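Local coordinates for phosphoribosylamine--glycine ligase (Thermotoga maritima, PDB 1VKZ), which catalyses the ATP-dependent ligation of glycine to 5-phospho-beta-D-ribosylamine, giving N(1)-(5-phospho-beta-D-ribosyl)glycinamide in de novo purine biosynthesis, at residues Gly118-Ala122 with Asp280-Tyr286; Pro212-Tyr217 with Met232-Val238. All coordinates share one frame. Numbering follows the deposited sequence.

Contact 1. Residues Gly118-Ala122 with Asp280-Tyr286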
loop_
_atom_site.group_PDB
_atom_site.type_symbol
_atom_site.label_atom_id
_atom_site.label_comp_id
_atom_site.label_asym_id
_atom_site.label_seq_id
_atom_site.Cartn_x
_atom_site.Cartn_y
_atom_site.Cartn_z
ATOM N N GLY A 118 22.854 -8.422 -0.095
ATOM C CA GLY A 118 23.254 -7.899 1.231
ATOM C C GLY A 118 22.293 -6.887 1.830
ATOM O O GLY A 118 22.725 -5.897 2.407
ATOM N N ILE A 119 20.989 -7.147 1.684
ATOM C CA ILE A 119 19.940 -6.266 2.153
ATOM C C ILE A 119 19.449 -6.787 3.513
ATOM O O ILE A 119 19.057 -7.948 3.657
ATOM C CB ILE A 119 18.809 -6.214 1.123
ATOM C CG1 ILE A 119 19.284 -5.545 -0.188
ATOM C CG2 ILE A 119 17.607 -5.460 1.659
ATOM C CD1 ILE A 119 18.573 -6.050 -1.382
ATOM N N ARG A 120 19.473 -5.913 4.514
ATOM C CA ARG A 120 19.298 -6.341 5.877
ATOM C C ARG A 120 17.879 -6.817 6.072
ATOM O O ARG A 120 16.929 -6.081 5.864
ATOM C CB ARG A 120 19.649 -5.222 6.852
ATOM C CG ARG A 120 19.593 -5.640 8.317
ATOM C CD ARG A 120 19.878 -4.499 9.313
ATOM N NE ARG A 120 21.107 -3.760 8.998
ATOM C CZ ARG A 120 21.189 -2.678 8.219
ATOM N NH1 ARG A 120 20.116 -2.169 7.640
ATOM N NH2 ARG A 120 22.365 -2.095 8.019
ATOM N N THR A 121 17.749 -8.083 6.440
ATOM C CA THR A 121 16.454 -8.681 6.626
ATOM C C THR A 121 16.577 -9.764 7.681
ATOM O O THR A 121 17.665 -10.152 8.034
ATOM C CB THR A 121 15.936 -9.219 5.248
ATOM O OG1 THR A 121 14.586 -9.642 5.361
ATOM C CG2 THR A 121 16.683 -10.467 4.784
ATOM N N ALA A 122 15.447 -10.216 8.186
ATOM C CA ALA A 122 15.425 -11.248 9.192
ATOM C C ALA A 122 15.933 -12.534 8.628
ATOM O O ALA A 122 15.755 -12.816 7.449
ATOM C CB ALA A 122 14.008 -11.457 9.714
ATOM N N ASP A 280 18.702 -0.479 13.573
ATOM C CA ASP A 280 18.814 -0.696 12.132
ATOM C C ASP A 280 17.488 -1.051 11.545
ATOM O O ASP A 280 16.713 -1.745 12.175
ATOM C CB ASP A 280 19.811 -1.823 11.827
ATOM C CG ASP A 280 21.217 -1.504 12.307
ATOM O OD1 ASP A 280 21.364 -1.136 13.491
ATOM O OD2 ASP A 280 22.227 -1.585 11.577
ATOM N N PRO A 281 17.227 -0.566 10.336
ATOM C CA PRO A 281 16.056 -0.955 9.600
ATOM C C PRO A 281 16.234 -2.275 8.839
ATOM O O PRO A 281 17.200 -2.440 8.076
ATOM C CB PRO A 281 15.870 0.212 8.615
ATOM C CG PRO A 281 17.211 0.679 8.354
ATOM C CD PRO A 281 18.016 0.431 9.594
ATOM N N TYR A 282 15.262 -3.168 9.062
ATOM C CA TYR A 282 15.112 -4.454 8.373
ATOM C C TYR A 282 13.896 -4.392 7.455
ATOM O O TYR A 282 12.852 -3.808 7.810
ATOM C CB TYR A 282 14.903 -5.581 9.386
ATOM C CG TYR A 282 16.101 -5.869 10.223
ATOM C CD1 TYR A 282 16.462 -5.034 11.265
ATOM C CD2 TYR A 282 16.879 -6.977 9.981
ATOM C CE1 TYR A 282 17.580 -5.300 12.039
ATOM C CE2 TYR A 282 18.011 -7.251 10.740
ATOM C CZ TYR A 282 18.353 -6.417 11.761
ATOM O OH TYR A 282 19.454 -6.708 12.516
ATOM N N ILE A 283 14.053 -4.998 6.272
ATOM C CA ILE A 283 12.971 -5.115 5.307
ATOM C C ILE A 283 12.131 -6.330 5.582
ATOM O O ILE A 283 12.605 -7.455 5.431
ATOM C CB ILE A 283 13.494 -5.183 3.866
ATOM C CG1 ILE A 283 14.267 -3.901 3.545
ATOM C CG2 ILE A 283 12.326 -5.375 2.905
ATOM C CD1 ILE A 283 14.817 -3.823 2.167
ATOM N N LEU A 284 10.876 -6.075 5.968
ATOM C CA LEU A 284 9.869 -7.096 6.208
ATOM C C LEU A 284 9.243 -7.578 4.939
ATOM O O LEU A 284 8.801 -8.719 4.881
ATOM C CB LEU A 284 8.758 -6.550 7.098
ATOM C CG LEU A 284 9.228 -6.152 8.490
ATOM C CD1 LEU A 284 8.035 -5.721 9.309
ATOM C CD2 LEU A 284 9.956 -7.303 9.121
ATOM N N GLU A 285 9.178 -6.691 3.945
ATOM C CA GLU A 285 8.597 -7.005 2.661
ATOM C C GLU A 285 8.725 -5.827 1.735
ATOM O O GLU A 285 8.902 -4.697 2.149
ATOM C CB GLU A 285 7.122 -7.412 2.769
ATOM C CG GLU A 285 6.202 -6.268 3.080
ATOM C CD GLU A 285 4.778 -6.695 3.367
ATOM O OE1 GLU A 285 4.501 -7.907 3.618
ATOM O OE2 GLU A 285 3.931 -5.779 3.342
ATOM N N TYR A 286 8.643 -6.136 0.458
ATOM C CA TYR A 286 8.626 -5.176 -0.640
ATOM C C TYR A 286 7.193 -5.129 -1.186
ATOM O O TYR A 286 6.545 -6.156 -1.343
ATOM C CB TYR A 286 9.538 -5.683 -1.750
ATOM C CG TYR A 286 11.028 -5.579 -1.525
ATOM C CD1 TYR A 286 11.625 -4.371 -1.207
ATOM C CD2 TYR A 286 11.845 -6.685 -1.686
ATOM C CE1 TYR A 286 12.993 -4.293 -1.003
ATOM C CE2 TYR A 286 13.197 -6.609 -1.509
ATOM C CZ TYR A 286 13.759 -5.419 -1.165
ATOM O OH TYR A 286 15.106 -5.339 -1.021
#
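R120 lays its aliphatic stem across the ring of Y282: CD sits 3.5 Å from the ring centroid and 15° off the ring normal, a CH-pi contact over the face. The chain then climbs away, leaving R120 CZ still above the ring (11° off the normal) but 6.0 Å from the Y282 centroid, at most a weak cation-pi attraction. R120 NH1 donates to the backbone O of P281 (3.0 Å, 150° at the hydrogen). R120 NE lies 3.6 Å from OD2 of D280, but this oxygen is well out of the guanidinium plane, so the salt bridge is one of charge without a directed N-H. The end-to-end directions of 119-122 and 280-286 are 98° apart, and the backbones bond to each other at one point: I283 N donates to R120 O (3.1 Å, 171°). One residue on, T121 OG1 donates to I283 O (3.0 Å); K111 is a further partner of that hydroxyl. I119 CG2 packs on I283 CD1 at 3.3 Å, and I119 CD1 reaches Y286 OH (3.6 Å), a hydroxyl hydrogen-bonded to T255 of helix 242-261. Segment 118-122 follows helix 107-116, which ends in a Schellman motif with G118 at C-prime, and passes over strand 280-287, outermost in its ATP-grasp sheet. That strand carries E285, a predicted Mg(2+) ligand, pointing away from 118-122 and salt-bridged to K107. The chemistry implies a structural junction: backbone groups of P281 and I283 bond to the loop, without using the predicted metal ligand.

Contact 2. Residues Pro212-Tyr217 with Met232-Val238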
loop_
_atom_site.group_PDB
_atom_site.type_symbol
_atom_site.label_atom_id
_atom_site.label_comp_id
_atom_site.label_asym_id
_atom_site.label_seq_id
_atom_site.Cartn_x
_atom_site.Cartn_y
_atom_site.Cartn_z
ATOM N N PRO A 212 7.270 11.431 2.021
ATOM C CA PRO A 212 7.024 11.675 3.401
ATOM C C PRO A 212 6.616 10.406 4.123
ATOM O O PRO A 212 5.757 9.670 3.638
ATOM C CB PRO A 212 5.836 12.636 3.365
ATOM C CG PRO A 212 5.962 13.335 2.158
ATOM C CD PRO A 212 6.527 12.382 1.177
ATOM N N PHE A 213 7.192 10.173 5.284
ATOM C CA PHE A 213 6.817 9.032 6.127
ATOM C C PHE A 213 5.477 9.297 6.809
ATOM O O PHE A 213 5.203 10.423 7.283
ATOM C CB PHE A 213 7.922 8.723 7.156
ATOM C CG PHE A 213 9.214 8.332 6.522
ATOM C CD1 PHE A 213 10.085 9.290 6.032
ATOM C CD2 PHE A 213 9.549 7.006 6.352
ATOM C CE1 PHE A 213 11.291 8.921 5.417
ATOM C CE2 PHE A 213 10.760 6.640 5.720
ATOM C CZ PHE A 213 11.607 7.593 5.253
ATOM N N VAL A 214 4.629 8.279 6.833
ATOM C CA VAL A 214 3.284 8.407 7.374
ATOM C C VAL A 214 3.065 7.260 8.342
ATOM O O VAL A 214 3.758 6.276 8.288
ATOM C CB VAL A 214 2.200 8.486 6.247
ATOM C CG1 VAL A 214 2.593 9.506 5.233
ATOM C CG2 VAL A 214 2.006 7.199 5.560
ATOM N N ARG A 215 2.144 7.398 9.270
ATOM C CA ARG A 215 1.929 6.337 10.225
ATOM C C ARG A 215 0.573 5.760 9.903
ATOM O O ARG A 215 -0.390 6.479 9.785
ATOM C CB ARG A 215 2.023 6.847 11.677
ATOM C CG ARG A 215 1.790 5.738 12.694
ATOM C CD ARG A 215 2.356 5.951 14.078
ATOM N NE ARG A 215 3.702 6.537 14.138
ATOM C CZ ARG A 215 4.822 6.006 13.628
ATOM N NH1 ARG A 215 4.809 4.862 12.939
ATOM N NH2 ARG A 215 5.975 6.653 13.783
ATOM N N ASP A 216 0.503 4.457 9.732
ATOM C CA ASP A 216 -0.769 3.819 9.432
ATOM C C ASP A 216 -1.337 3.041 10.650
ATOM O O ASP A 216 -0.647 2.774 11.644
ATOM C CB ASP A 216 -0.670 2.970 8.151
ATOM C CG ASP A 216 0.635 2.178 8.055
ATOM O OD1 ASP A 216 0.793 1.186 8.814
ATOM O OD2 ASP A 216 1.542 2.474 7.238
ATOM N N TYR A 217 -2.626 2.729 10.547
ATOM C CA TYR A 217 -3.369 2.089 11.582
ATOM C C TYR A 217 -3.984 0.847 10.959
ATOM O O TYR A 217 -5.021 0.923 10.307
ATOM C CB TYR A 217 -4.429 3.063 12.084
ATOM C CG TYR A 217 -3.867 4.224 12.881
ATOM C CD1 TYR A 217 -3.248 5.280 12.246
ATOM C CD2 TYR A 217 -3.947 4.254 14.281
ATOM C CE1 TYR A 217 -2.737 6.346 12.948
ATOM C CE2 TYR A 217 -3.414 5.326 15.011
ATOM C CZ TYR A 217 -2.811 6.366 14.321
ATOM O OH TYR A 217 -2.287 7.442 14.989
HETATM N N MSE A 232 -6.857 1.567 8.619
HETATM C CA MSE A 232 -7.996 2.351 9.160
HETATM C C MSE A 232 -7.743 3.878 9.304
HETATM O O MSE A 232 -8.616 4.649 9.710
HETATM C CB MSE A 232 -8.459 1.761 10.475
HETATM C CG MSE A 232 -9.101 0.411 10.282
HETATM SE SE MSE A 232 -10.751 0.531 9.190
HETATM C CE MSE A 232 -12.092 1.212 10.627
ATOM N N GLY A 233 -6.543 4.300 8.967
ATOM C CA GLY A 233 -6.265 5.705 8.853
ATOM C C GLY A 233 -4.777 5.874 8.794
ATOM O O GLY A 233 -4.017 4.907 8.928
ATOM N N SER A 234 -4.356 7.114 8.594
ATOM C CA SER A 234 -2.954 7.449 8.700
ATOM C C SER A 234 -2.810 8.936 8.879
ATOM O O SER A 234 -3.760 9.712 8.730
ATOM C CB SER A 234 -2.182 6.976 7.482
ATOM O OG SER A 234 -2.746 7.566 6.349
ATOM N N TRP A 235 -1.617 9.326 9.260
ATOM C CA TRP A 235 -1.322 10.710 9.289
ATOM C C TRP A 235 0.115 10.898 8.929
ATOM O O TRP A 235 0.878 9.942 8.881
ATOM C CB TRP A 235 -1.626 11.286 10.639
ATOM C CG TRP A 235 -0.785 10.760 11.703
ATOM C CD1 TRP A 235 -1.049 9.678 12.535
ATOM C CD2 TRP A 235 0.462 11.291 12.127
ATOM N NE1 TRP A 235 -0.019 9.509 13.430
ATOM C CE2 TRP A 235 0.924 10.484 13.205
ATOM C CE3 TRP A 235 1.247 12.368 11.713
ATOM C CZ2 TRP A 235 2.135 10.735 13.858
ATOM C CZ3 TRP A 235 2.439 12.610 12.361
ATOM C CH2 TRP A 235 2.870 11.807 13.427
ATOM N N GLY A 236 0.468 12.140 8.639
ATOM C CA GLY A 236 1.837 12.467 8.396
ATOM C C GLY A 236 1.969 13.958 8.354
ATOM O O GLY A 236 0.952 14.677 8.388
ATOM N N PRO A 237 3.215 14.421 8.245
ATOM C CA PRO A 237 4.362 13.535 8.157
ATOM C C PRO A 237 4.913 13.145 9.519
ATOM O O PRO A 237 4.836 13.912 10.444
ATOM C CB PRO A 237 5.373 14.362 7.371
ATOM C CG PRO A 237 5.066 15.748 7.701
ATOM C CD PRO A 237 3.624 15.830 8.167
ATOM N N VAL A 238 5.449 11.939 9.594
ATOM C CA VAL A 238 6.188 11.425 10.727
ATOM C C VAL A 238 7.649 11.841 10.592
ATOM O O VAL A 238 8.167 11.816 9.494
ATOM C CB VAL A 238 6.155 9.868 10.708
ATOM C CG1 VAL A 238 7.078 9.275 11.760
ATOM C CG2 VAL A 238 4.738 9.358 10.897
#
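R215 CB lies over the five-membered ring of W235, 4.2 Å from its centroid and 28° off the normal, a CH-pi contact on the sheet face the two residues share; Y217 CE1 meets W235 CD1 at 3.8 Å. Along the register, an ideal CB on G236 would lie 3.0 Å from V214 CG1, a clash; the V214 side chain packs on helix 294-301. Beyond it F213 CB and V238 CB meet at 4.1 Å, and P212 CB approaches P237 CB to 4.4 Å, the latter ring following a cis peptide bond. R215 and W235 form an antiparallel hydrogen-bonded pair, R215 N to W235 O at 2.9 Å and W235 N to R215 O at 3.1 Å; D216 with S234 is non-hydrogen-bonded, CA atoms 4.3 Å apart. Strand 215-219 is outermost in an antiparallel sheet within this chain; 233-236 pairs on its other side with 327-334, joining the ATP-grasp region to C-domain strands. Further backbone hydrogen bonds flank the two bridges: V238 N to F213 O (2.8 Å), M232 N to Y217 O (2.6 Å) and, weakly, Y217 N to G233 O (3.0 Å). Farther out, R215 NH2 comes within 3.5 Å of V238 CG1, and Y217 OH, beyond the indole edge, hydrogen-bonds to the backbone N of A411.

How the contacts relate
Contact 1 and contact 2 lie in one ATP-grasp region of the chain, their centres about 20 Å apart and their nearest atoms about 9 Å apart, so they do not touch. Along the chain the order is 118-122, 212-217, 232-238, 280-286: contact 2 is nested inside the loop that contact 1 closes. They belong to different sheets. Strand 280-287 borders the sheet with 269-277, 195-204 and 207-210, whereas 215-219 borders the one continuing into 327-334. Strand 207-210, in contact 1's sheet, leads almost directly into 212-217. The chain thus leaves one sheet for the other and returns, linking the predicted Mg(2+)-binding strand to the C-domain side.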